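Local coordinates for glycoside hydrolase family protein (Novosphingobium sp. PP1Y, PDB 6Q2F) that probably releases terminal alpha-L-rhamnose from rhamnosylated compounds by hydrolysis, as an alpha-L-rhamnosidase, at residues A[70-75]-A[121-126]; A[1055-1060]-A[1093-1098]; A[1061-1066]-A[1086-1091]. All coordinates share one frame; numbering follows the deposited sequence.

Contact 1 (A[70-75]-A[121-126])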
loop_
_atom_site.group_PDB
_atom_site.type_symbol
_atom_site.label_atom_id
_atom_site.label_comp_id
_atom_site.label_asym_id
_atom_site.label_seq_id
_atom_site.Cartn_x
_atom_site.Cartn_y
_atom_site.Cartn_z
ATOM N N GLY A 70 -23.134 6.772 -22.066
ATOM C CA GLY A 70 -22.568 7.230 -20.817
ATOM C C GLY A 70 -21.053 7.333 -20.851
ATOM O O GLY A 70 -20.477 8.218 -20.211
ATOM N N ILE A 71 -20.394 6.434 -21.584
ATOM C CA ILE A 71 -18.940 6.451 -21.678
ATOM C C ILE A 71 -18.469 7.767 -22.283
ATOM O O ILE A 71 -17.514 8.395 -21.800
ATOM C CB ILE A 71 -18.453 5.250 -22.502
ATOM C CG1 ILE A 71 -18.651 3.944 -21.718
ATOM C CG2 ILE A 71 -16.986 5.435 -22.909
ATOM C CD1 ILE A 71 -18.409 2.682 -22.553
ATOM N N ARG A 72 -19.133 8.203 -23.354
ATOM C CA ARG A 72 -18.781 9.466 -23.980
ATOM C C ARG A 72 -18.983 10.633 -23.026
ATOM O O ARG A 72 -18.105 11.498 -22.912
ATOM C CB ARG A 72 -19.600 9.660 -25.251
ATOM C CG ARG A 72 -19.635 11.106 -25.762
ATOM C CD ARG A 72 -20.053 11.102 -27.246
ATOM N NE ARG A 72 -18.958 10.608 -28.084
ATOM C CZ ARG A 72 -19.090 10.178 -29.332
ATOM N NH1 ARG A 72 -20.284 10.137 -29.913
ATOM N NH2 ARG A 72 -18.021 9.778 -29.995
ATOM N N LYS A 73 -20.139 10.683 -22.341
ATOM C CA LYS A 73 -20.395 11.780 -21.414
ATOM C C LYS A 73 -19.431 11.747 -20.230
ATOM O O LYS A 73 -19.008 12.801 -19.742
ATOM C CB LYS A 73 -21.843 11.746 -20.938
ATOM C CG LYS A 73 -22.858 12.016 -22.047
ATOM C CD LYS A 73 -24.246 11.501 -21.662
ATOM C CE LYS A 73 -25.300 11.945 -22.665
ATOM N NZ LYS A 73 -26.659 11.422 -22.276
ATOM N N ASP A 74 -19.086 10.548 -19.742
ATOM C CA ASP A 74 -18.022 10.441 -18.739
ATOM C C ASP A 74 -16.731 11.065 -19.239
ATOM O O ASP A 74 -16.113 11.888 -18.548
ATOM C CB ASP A 74 -17.755 8.983 -18.382
ATOM C CG ASP A 74 -18.817 8.383 -17.489
ATOM O OD1 ASP A 74 -19.756 9.101 -17.088
ATOM O OD2 ASP A 74 -18.685 7.180 -17.176
ATOM N N LEU A 75 -16.279 10.656 -20.429
ATOM C CA LEU A 75 -14.956 11.090 -20.861
ATOM C C LEU A 75 -14.972 12.549 -21.298
ATOM O O LEU A 75 -13.966 13.250 -21.142
ATOM C CB LEU A 75 -14.435 10.176 -21.968
ATOM C CG LEU A 75 -13.661 8.939 -21.485
ATOM C CD1 LEU A 75 -14.511 8.047 -20.586
ATOM C CD2 LEU A 75 -13.107 8.148 -22.665
ATOM N N ALA A 121 -11.008 7.716 -25.593
ATOM C CA ALA A 121 -9.815 8.171 -24.883
ATOM C C ALA A 121 -8.755 8.628 -25.873
ATOM O O ALA A 121 -8.125 9.672 -25.685
ATOM C CB ALA A 121 -9.270 7.061 -23.983
ATOM N N ASP A 122 -8.557 7.861 -26.951
ATOM C CA ASP A 122 -7.651 8.292 -28.004
ATOM C C ASP A 122 -8.081 9.645 -28.561
ATOM O O ASP A 122 -7.274 10.572 -28.651
ATOM C CB ASP A 122 -7.608 7.236 -29.103
ATOM C CG ASP A 122 -6.711 7.630 -30.256
ATOM O OD1 ASP A 122 -5.469 7.636 -30.070
ATOM O OD2 ASP A 122 -7.243 7.923 -31.345
ATOM N N ARG A 123 -9.358 9.775 -28.933
ATOM C CA ARG A 123 -9.848 11.025 -29.512
ATOM C C ARG A 123 -9.691 12.192 -28.538
ATOM O O ARG A 123 -9.323 13.303 -28.938
ATOM C CB ARG A 123 -11.310 10.866 -29.910
ATOM C CG ARG A 123 -11.976 12.153 -30.348
ATOM C CD ARG A 123 -13.405 11.895 -30.836
ATOM N NE ARG A 123 -14.343 11.719 -29.728
ATOM C CZ ARG A 123 -14.851 12.722 -29.017
ATOM N NH1 ARG A 123 -14.514 13.982 -29.303
ATOM N NH2 ARG A 123 -15.692 12.471 -28.014
ATOM N N LEU A 124 -9.966 11.960 -27.259
ATOM C CA LEU A 124 -9.969 13.005 -26.250
ATOM C C LEU A 124 -8.617 13.191 -25.574
ATOM O O LEU A 124 -8.494 14.053 -24.698
ATOM C CB LEU A 124 -11.041 12.699 -25.201
ATOM C CG LEU A 124 -12.453 12.806 -25.767
ATOM C CD1 LEU A 124 -13.518 12.388 -24.752
ATOM C CD2 LEU A 124 -12.691 14.244 -26.226
ATOM N N ASP A 125 -7.604 12.416 -25.959
ATOM C CA ASP A 125 -6.261 12.534 -25.396
ATOM C C ASP A 125 -6.262 12.271 -23.887
ATOM O O ASP A 125 -5.698 13.022 -23.096
ATOM C CB ASP A 125 -5.632 13.899 -25.717
ATOM C CG ASP A 125 -4.151 13.938 -25.387
ATOM O OD1 ASP A 125 -3.588 12.849 -25.132
ATOM O OD2 ASP A 125 -3.555 15.032 -25.374
ATOM N N LEU A 126 -6.909 11.163 -23.511
ATOM C CA LEU A 126 -6.904 10.640 -22.149
ATOM C C LEU A 126 -6.129 9.331 -22.139
ATOM O O LEU A 126 -6.381 8.457 -22.970
ATOM C CB LEU A 126 -8.338 10.413 -21.638
ATOM C CG LEU A 126 -9.171 11.684 -21.568
ATOM C CD1 LEU A 126 -10.666 11.408 -21.370
ATOM C CD2 LEU A 126 -8.625 12.563 -20.457
#
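Arg72 and Arg123 both carry CG anti to the backbone N (chi1 162° and 172°) and bend at chi3, which brings their guanidinium groups together between helices 68-81 and 108-124. The two side chains meet at about a right angle, with guanidinium planes 80° apart, and Arg72 NE lies 3.8 Å from Arg123 NH2. No hydrogen bond joins the segments, and the apolar contact is carried by leucines. Leu75 points at the facing segment and serves three partners: its CB is 3.7 Å from Leu124 CD1, its CG is 3.9 Å from Leu126 CD1, and its CD2 sits 3.6 Å from Ala121 N. Asp125, the first residue to leave helical phi/psi and positive in phi, belongs to a Schellman motif in which Leu126 N donates to Ala121 O over 2.9 Å; Leu126 then reaches back to Leu75. Leu86 of strand 85-91 touches both Leu75 and Leu126, so the contact joins neighbouring helices on the outside of a (beta/alpha)8-type barrel. The like charges of the arginines would repel, but Glu120 forms salt bridges with both, through OE2 to Arg72 and OE1 to Arg123, which probably offsets the repulsion on the solvent-facing side of the helix pair.

Contact 2 (A[1055-1060]-A[1093-1098])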
loop_
_atom_site.group_PDB
_atom_site.type_symbol
_atom_site.label_atom_id
_atom_site.label_comp_id
_atom_site.label_asym_id
_atom_site.label_seq_id
_atom_site.Cartn_x
_atom_site.Cartn_y
_atom_site.Cartn_z
ATOM N N GLY A 1055 -20.318 27.116 1.604
ATOM C CA GLY A 1055 -20.621 25.708 1.584
ATOM C C GLY A 1055 -20.976 25.267 0.188
ATOM O O GLY A 1055 -22.079 25.423 -0.206
ATOM N N ASP A 1056 -20.047 24.746 -0.587
ATOM C CA ASP A 1056 -18.691 24.483 -0.193
ATOM C C ASP A 1056 -17.619 25.113 -1.069
ATOM O O ASP A 1056 -16.488 25.150 -0.680
ATOM C CB ASP A 1056 -18.463 22.990 -0.205
ATOM C CG ASP A 1056 -19.354 22.263 0.697
ATOM O OD1 ASP A 1056 -19.303 22.450 1.879
ATOM O OD2 ASP A 1056 -20.086 21.446 0.221
ATOM N N LEU A 1057 -17.985 25.582 -2.249
ATOM C CA LEU A 1057 -17.071 26.219 -3.158
ATOM C C LEU A 1057 -17.848 27.206 -3.944
ATOM O O LEU A 1057 -19.015 27.073 -4.073
ATOM C CB LEU A 1057 -16.366 25.241 -4.090
ATOM C CG LEU A 1057 -17.117 24.246 -4.962
ATOM C CD1 LEU A 1057 -16.278 23.771 -6.124
ATOM C CD2 LEU A 1057 -17.611 23.076 -4.166
ATOM N N ALA A 1058 -17.183 28.208 -4.472
ATOM C CA ALA A 1058 -17.845 29.223 -5.220
ATOM C C ALA A 1058 -17.086 29.812 -6.366
ATOM O O ALA A 1058 -15.987 30.244 -6.238
ATOM C CB ALA A 1058 -18.257 30.332 -4.292
ATOM N N GLN A 1059 -17.732 29.850 -7.502
ATOM C CA GLN A 1059 -17.146 30.460 -8.689
ATOM C C GLN A 1059 -17.710 31.874 -8.810
ATOM O O GLN A 1059 -18.924 32.061 -8.730
ATOM C CB GLN A 1059 -17.447 29.601 -9.937
ATOM C CG GLN A 1059 -16.946 30.143 -11.280
ATOM C CD GLN A 1059 -17.836 31.264 -11.827
ATOM O OE1 GLN A 1059 -19.059 31.129 -11.900
ATOM N NE2 GLN A 1059 -17.217 32.377 -12.199
ATOM N N VAL A 1060 -16.833 32.866 -8.985
ATOM C CA VAL A 1060 -17.208 34.275 -8.905
ATOM C C VAL A 1060 -16.982 34.948 -10.250
ATOM O O VAL A 1060 -15.890 34.855 -10.824
ATOM C CB VAL A 1060 -16.423 35.004 -7.805
ATOM C CG1 VAL A 1060 -16.763 36.519 -7.811
ATOM C CG2 VAL A 1060 -16.732 34.366 -6.465
ATOM N N ARG A 1093 -21.538 31.484 -8.081
ATOM C CA ARG A 1093 -22.156 30.182 -8.251
ATOM C C ARG A 1093 -21.596 29.276 -7.164
ATOM O O ARG A 1093 -20.404 28.924 -7.191
ATOM C CB ARG A 1093 -21.891 29.650 -9.655
ATOM C CG ARG A 1093 -22.742 30.356 -10.716
ATOM C CD ARG A 1093 -22.258 30.105 -12.139
ATOM N NE ARG A 1093 -22.267 28.688 -12.492
ATOM C CZ ARG A 1093 -21.175 27.939 -12.614
ATOM N NH1 ARG A 1093 -19.964 28.465 -12.415
ATOM N NH2 ARG A 1093 -21.296 26.665 -12.940
ATOM N N VAL A 1094 -22.424 28.956 -6.169
ATOM C CA VAL A 1094 -22.012 28.125 -5.044
ATOM C C VAL A 1094 -22.529 26.713 -5.256
ATOM O O VAL A 1094 -23.729 26.506 -5.481
ATOM C CB VAL A 1094 -22.511 28.667 -3.700
ATOM C CG1 VAL A 1094 -22.004 27.757 -2.584
ATOM C CG2 VAL A 1094 -22.044 30.102 -3.494
ATOM N N ALA A 1095 -21.624 25.747 -5.171
ATOM C CA ALA A 1095 -21.945 24.330 -5.228
ATOM C C ALA A 1095 -21.732 23.718 -3.850
ATOM O O ALA A 1095 -20.774 24.072 -3.148
ATOM C CB ALA A 1095 -21.057 23.609 -6.252
ATOM N N ASN A 1096 -22.612 22.796 -3.465
ATOM C CA ASN A 1096 -22.434 22.022 -2.241
ATOM C C ASN A 1096 -22.409 20.538 -2.612
ATOM O O ASN A 1096 -22.339 20.185 -3.790
ATOM C CB ASN A 1096 -23.530 22.346 -1.228
ATOM C CG ASN A 1096 -24.913 22.032 -1.756
ATOM O OD1 ASN A 1096 -25.100 21.859 -2.964
ATOM N ND2 ASN A 1096 -25.898 21.972 -0.856
ATOM N N THR A 1097 -22.462 19.671 -1.601
ATOM C CA THR A 1097 -22.486 18.228 -1.809
ATOM C C THR A 1097 -23.928 17.724 -1.933
ATOM O O THR A 1097 -24.896 18.444 -1.678
ATOM C CB THR A 1097 -21.804 17.489 -0.658
ATOM O OG1 THR A 1097 -22.555 17.698 0.546
ATOM C CG2 THR A 1097 -20.348 17.959 -0.466
ATOM N N TRP A 1098 -24.056 16.451 -2.318
ATOM C CA TRP A 1098 -25.360 15.794 -2.379
ATOM C C TRP A 1098 -25.946 15.474 -1.017
ATOM O O TRP A 1098 -27.080 14.982 -0.970
ATOM C CB TRP A 1098 -25.267 14.479 -3.155
ATOM C CG TRP A 1098 -25.402 14.639 -4.615
ATOM C CD1 TRP A 1098 -24.416 14.461 -5.566
ATOM C CD2 TRP A 1098 -26.585 15.019 -5.323
ATOM N NE1 TRP A 1098 -24.935 14.701 -6.823
ATOM C CE2 TRP A 1098 -26.263 15.036 -6.701
ATOM C CE3 TRP A 1098 -27.898 15.327 -4.931
ATOM C CZ2 TRP A 1098 -27.204 15.372 -7.686
ATOM C CZ3 TRP A 1098 -28.833 15.650 -5.915
ATOM C CH2 TRP A 1098 -28.480 15.672 -7.274
HETATM O O HOH W 1 -22.118 20.305 1.334
#
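Gln1059 and Arg1093 cross at a slant on one face of an antiparallel strand pair, their amide and guanidinium planes 36° apart. Arg1093 NH1 donates to Gln1059 OE1 over 2.9 Å (N-H...O 159°), and the acceptor lies almost in the guanidinium plane. Seen from the amide, the donor is tilted from the carbonyl plane. The Arg1093 chain, bent at chi3 (60°), curls back to bring NH1 also close to CB and CG of Gln1059. An alanine in place of Arg1093 would probably leave Gln1059 OE1 without this donor and open a gap beside the glutamine chain. The same pair is closed by two backbone bonds, Gln1059 N to Arg1093 O and Arg1093 N to Gln1059 O.

Leu1057 shares this face, its CD2 4.1 Å from Ala1095 CB. On the other face Ala1058 CB meets Val1094 CG2 at 3.9 Å, and these two pack on Leu1051 and Val1054 of strand 1047-1055 in a second, four-stranded sheet; this face thus looks into a two-sheet beta sandwich, consistent with a galactose-binding-like domain. Ala1095 O accepts from two successive amides, Asp1056 N at 2.7 Å and Leu1057 N at 3.3 Å, which marks a classic beta bulge next to the cis peptide before Asp1056. Beyond it, Asp1056 OD2 accepts from a water at 2.6 Å that itself accepts from Thr1097 N, while OD1 forms a salt bridge with Arg1128. The buried carboxylate is thus gripped at both oxygens, which would probably help keep it ionised.

Contact 3 (A[1061-1066]-A[1086-1091])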
loop_
_atom_site.group_PDB
_atom_site.type_symbol
_atom_site.label_atom_id
_atom_site.label_comp_id
_atom_site.label_asym_id
_atom_site.label_seq_id
_atom_site.Cartn_x
_atom_site.Cartn_y
_atom_site.Cartn_z
ATOM N N SER A 1061 -18.004 35.648 -10.732
ATOM C CA SER A 1061 -17.936 36.471 -11.930
ATOM C C SER A 1061 -18.233 37.918 -11.559
ATOM O O SER A 1061 -19.251 38.204 -10.921
ATOM C CB SER A 1061 -18.923 35.983 -12.998
ATOM O OG SER A 1061 -18.529 34.700 -13.470
ATOM N N VAL A 1062 -17.343 38.822 -11.959
ATOM C CA VAL A 1062 -17.484 40.253 -11.709
ATOM C C VAL A 1062 -17.609 40.941 -13.063
ATOM O O VAL A 1062 -16.713 40.818 -13.905
ATOM C CB VAL A 1062 -16.298 40.801 -10.904
ATOM C CG1 VAL A 1062 -16.387 42.328 -10.768
ATOM C CG2 VAL A 1062 -16.244 40.134 -9.540
ATOM N N ASN A 1063 -18.712 41.650 -13.274
ATOM C CA ASN A 1063 -19.054 42.209 -14.586
ATOM C C ASN A 1063 -18.872 41.163 -15.684
ATOM O O ASN A 1063 -18.224 41.408 -16.704
ATOM C CB ASN A 1063 -18.231 43.459 -14.897
ATOM C CG ASN A 1063 -18.289 44.485 -13.794
ATOM O OD1 ASN A 1063 -19.373 44.881 -13.360
ATOM N ND2 ASN A 1063 -17.116 44.901 -13.304
ATOM N N GLY A 1064 -19.419 39.971 -15.443
ATOM C CA GLY A 1064 -19.357 38.888 -16.404
ATOM C C GLY A 1064 -18.013 38.200 -16.534
ATOM O O GLY A 1064 -17.896 37.254 -17.318
ATOM N N VAL A 1065 -16.994 38.645 -15.807
ATOM C CA VAL A 1065 -15.652 38.095 -15.921
ATOM C C VAL A 1065 -15.435 37.104 -14.790
ATOM O O VAL A 1065 -15.592 37.447 -13.612
ATOM C CB VAL A 1065 -14.581 39.199 -15.885
ATOM C CG1 VAL A 1065 -13.207 38.575 -15.947
ATOM C CG2 VAL A 1065 -14.767 40.161 -17.044
ATOM N N ASP A 1066 -15.038 35.887 -15.149
ATOM C CA ASP A 1066 -14.707 34.852 -14.175
ATOM C C ASP A 1066 -13.397 35.206 -13.492
ATOM O O ASP A 1066 -12.333 35.170 -14.122
ATOM C CB ASP A 1066 -14.598 33.506 -14.878
ATOM C CG ASP A 1066 -14.212 32.373 -13.938
ATOM O OD1 ASP A 1066 -14.187 32.572 -12.715
ATOM O OD2 ASP A 1066 -13.963 31.263 -14.433
ATOM N N GLY A 1086 -17.714 52.673 -10.224
ATOM C CA GLY A 1086 -19.163 52.735 -10.114
ATOM C C GLY A 1086 -19.823 51.400 -9.834
ATOM O O GLY A 1086 -19.296 50.587 -9.072
ATOM N N GLN A 1087 -20.981 51.156 -10.441
ATOM C CA GLN A 1087 -21.715 49.932 -10.176
ATOM C C GLN A 1087 -21.095 48.754 -10.915
ATOM O O GLN A 1087 -20.742 48.856 -12.095
ATOM C CB GLN A 1087 -23.178 50.085 -10.584
ATOM C CG GLN A 1087 -24.148 49.235 -9.754
ATOM C CD GLN A 1087 -24.491 49.881 -8.415
ATOM O OE1 GLN A 1087 -23.692 50.611 -7.836
ATOM N NE2 GLN A 1087 -25.704 49.629 -7.935
ATOM N N ASN A 1088 -20.973 47.633 -10.205
ATOM C CA ASN A 1088 -20.426 46.386 -10.720
ATOM C C ASN A 1088 -21.435 45.271 -10.486
ATOM O O ASN A 1088 -22.113 45.247 -9.455
ATOM C CB ASN A 1088 -19.114 46.015 -10.021
ATOM C CG ASN A 1088 -17.995 47.018 -10.278
ATOM O OD1 ASN A 1088 -17.000 46.702 -10.934
ATOM N ND2 ASN A 1088 -18.155 48.235 -9.756
ATOM N N THR A 1089 -21.521 44.333 -11.429
ATOM C CA THR A 1089 -22.369 43.171 -11.241
ATOM C C THR A 1089 -21.534 42.066 -10.613
ATOM O O THR A 1089 -20.332 41.951 -10.872
ATOM C CB THR A 1089 -22.999 42.711 -12.560
ATOM O OG1 THR A 1089 -21.996 42.201 -13.428
ATOM C CG2 THR A 1089 -23.699 43.908 -13.267
ATOM N N LEU A 1090 -22.178 41.279 -9.760
ATOM C CA LEU A 1090 -21.538 40.205 -9.014
ATOM C C LEU A 1090 -22.431 38.982 -9.132
ATOM O O LEU A 1090 -23.628 39.058 -8.840
ATOM C CB LEU A 1090 -21.344 40.592 -7.541
ATOM C CG LEU A 1090 -20.727 39.550 -6.600
ATOM C CD1 LEU A 1090 -19.316 39.163 -7.049
ATOM C CD2 LEU A 1090 -20.657 40.131 -5.180
ATOM N N GLU A 1091 -21.856 37.868 -9.575
ATOM C CA GLU A 1091 -22.557 36.589 -9.632
ATOM C C GLU A 1091 -21.650 35.534 -9.032
ATOM O O GLU A 1091 -20.474 35.446 -9.395
ATOM C CB GLU A 1091 -22.924 36.180 -11.065
ATOM C CG GLU A 1091 -23.441 37.288 -11.955
ATOM C CD GLU A 1091 -23.828 36.757 -13.321
ATOM O OE1 GLU A 1091 -24.473 35.679 -13.375
ATOM O OE2 GLU A 1091 -23.459 37.399 -14.330
HETATM O O HOH W 2 -20.687 33.142 -11.476
HETATM O O HOH W 3 -20.959 39.452 -13.220
#
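Asn1063 and Asn1088 are joined by a side-chain hydrogen bond, Asn1063 ND2 to Asn1088 OD1 at 3.0 Å, nearly straight at 174°. With CG anti to its carbonyl carbon (chi1 -52°), Asn1063 swings its amide over to strand 1086-1095, and the acceptor lies in that amide's plane, although the two amide planes stand 39° apart. Asn1063 OD1 takes up a backbone amide: Thr1089 N reaches it over 2.9 Å from above its carbonyl plane. ND2 also donates to Ala1082 O, and Asn1088 OD1 accepts from Arg1084 N.

Among backbone bonds, Ser1061 and Glu1091 form a hydrogen-bonded antiparallel pair, while Asn1063 N donates to Thr1089 O at 2.9 Å. Apolar contact comes from Val1062 CG2, 4.1 Å from Leu1090 CD1 on the face opposite Ser1061 and Glu1091. One water accepts from Gly1064 N at 2.8 Å and is hydrogen-bonded to Thr1089 OG1 at 2.9 Å.

Mutual backbone bonds between Val1062 and Val1065 close a two-residue type I' turn in which Asn1063 and Gly1064 both have positive phi. This is the classic Asn-Gly beta hairpin of strands 1057-1062 and 1065-1070; strand 1057-1062 also pairs antiparallel with strand 1086-1095, and the Asn1063 side chain extends that pairing past the last regular bridge.

Contact 1 comes first along the chain and stands apart: its centre is about 26 Å from that of contact 2 and about 34 Å from that of contact 3, and it touches neither. It pairs helices 68-81 and 108-124 in the alpha-L-rhamnosidase part of the chain. Contacts 2 and 3 lie in the galactose-binding-like region near the C-terminus, with centres about 18 Å apart. They are successive portions of one strand pairing, 1057-1062 with 1086-1095, contact 3 being nested inside the loop that contact 2 closes. Gln1059 NE2 probably bonds Asp1066 OD1 at 3.1 Å, linking them further. Together they hold neighbouring strands of a six-stranded antiparallel sheet, consistent with an accessory beta domain.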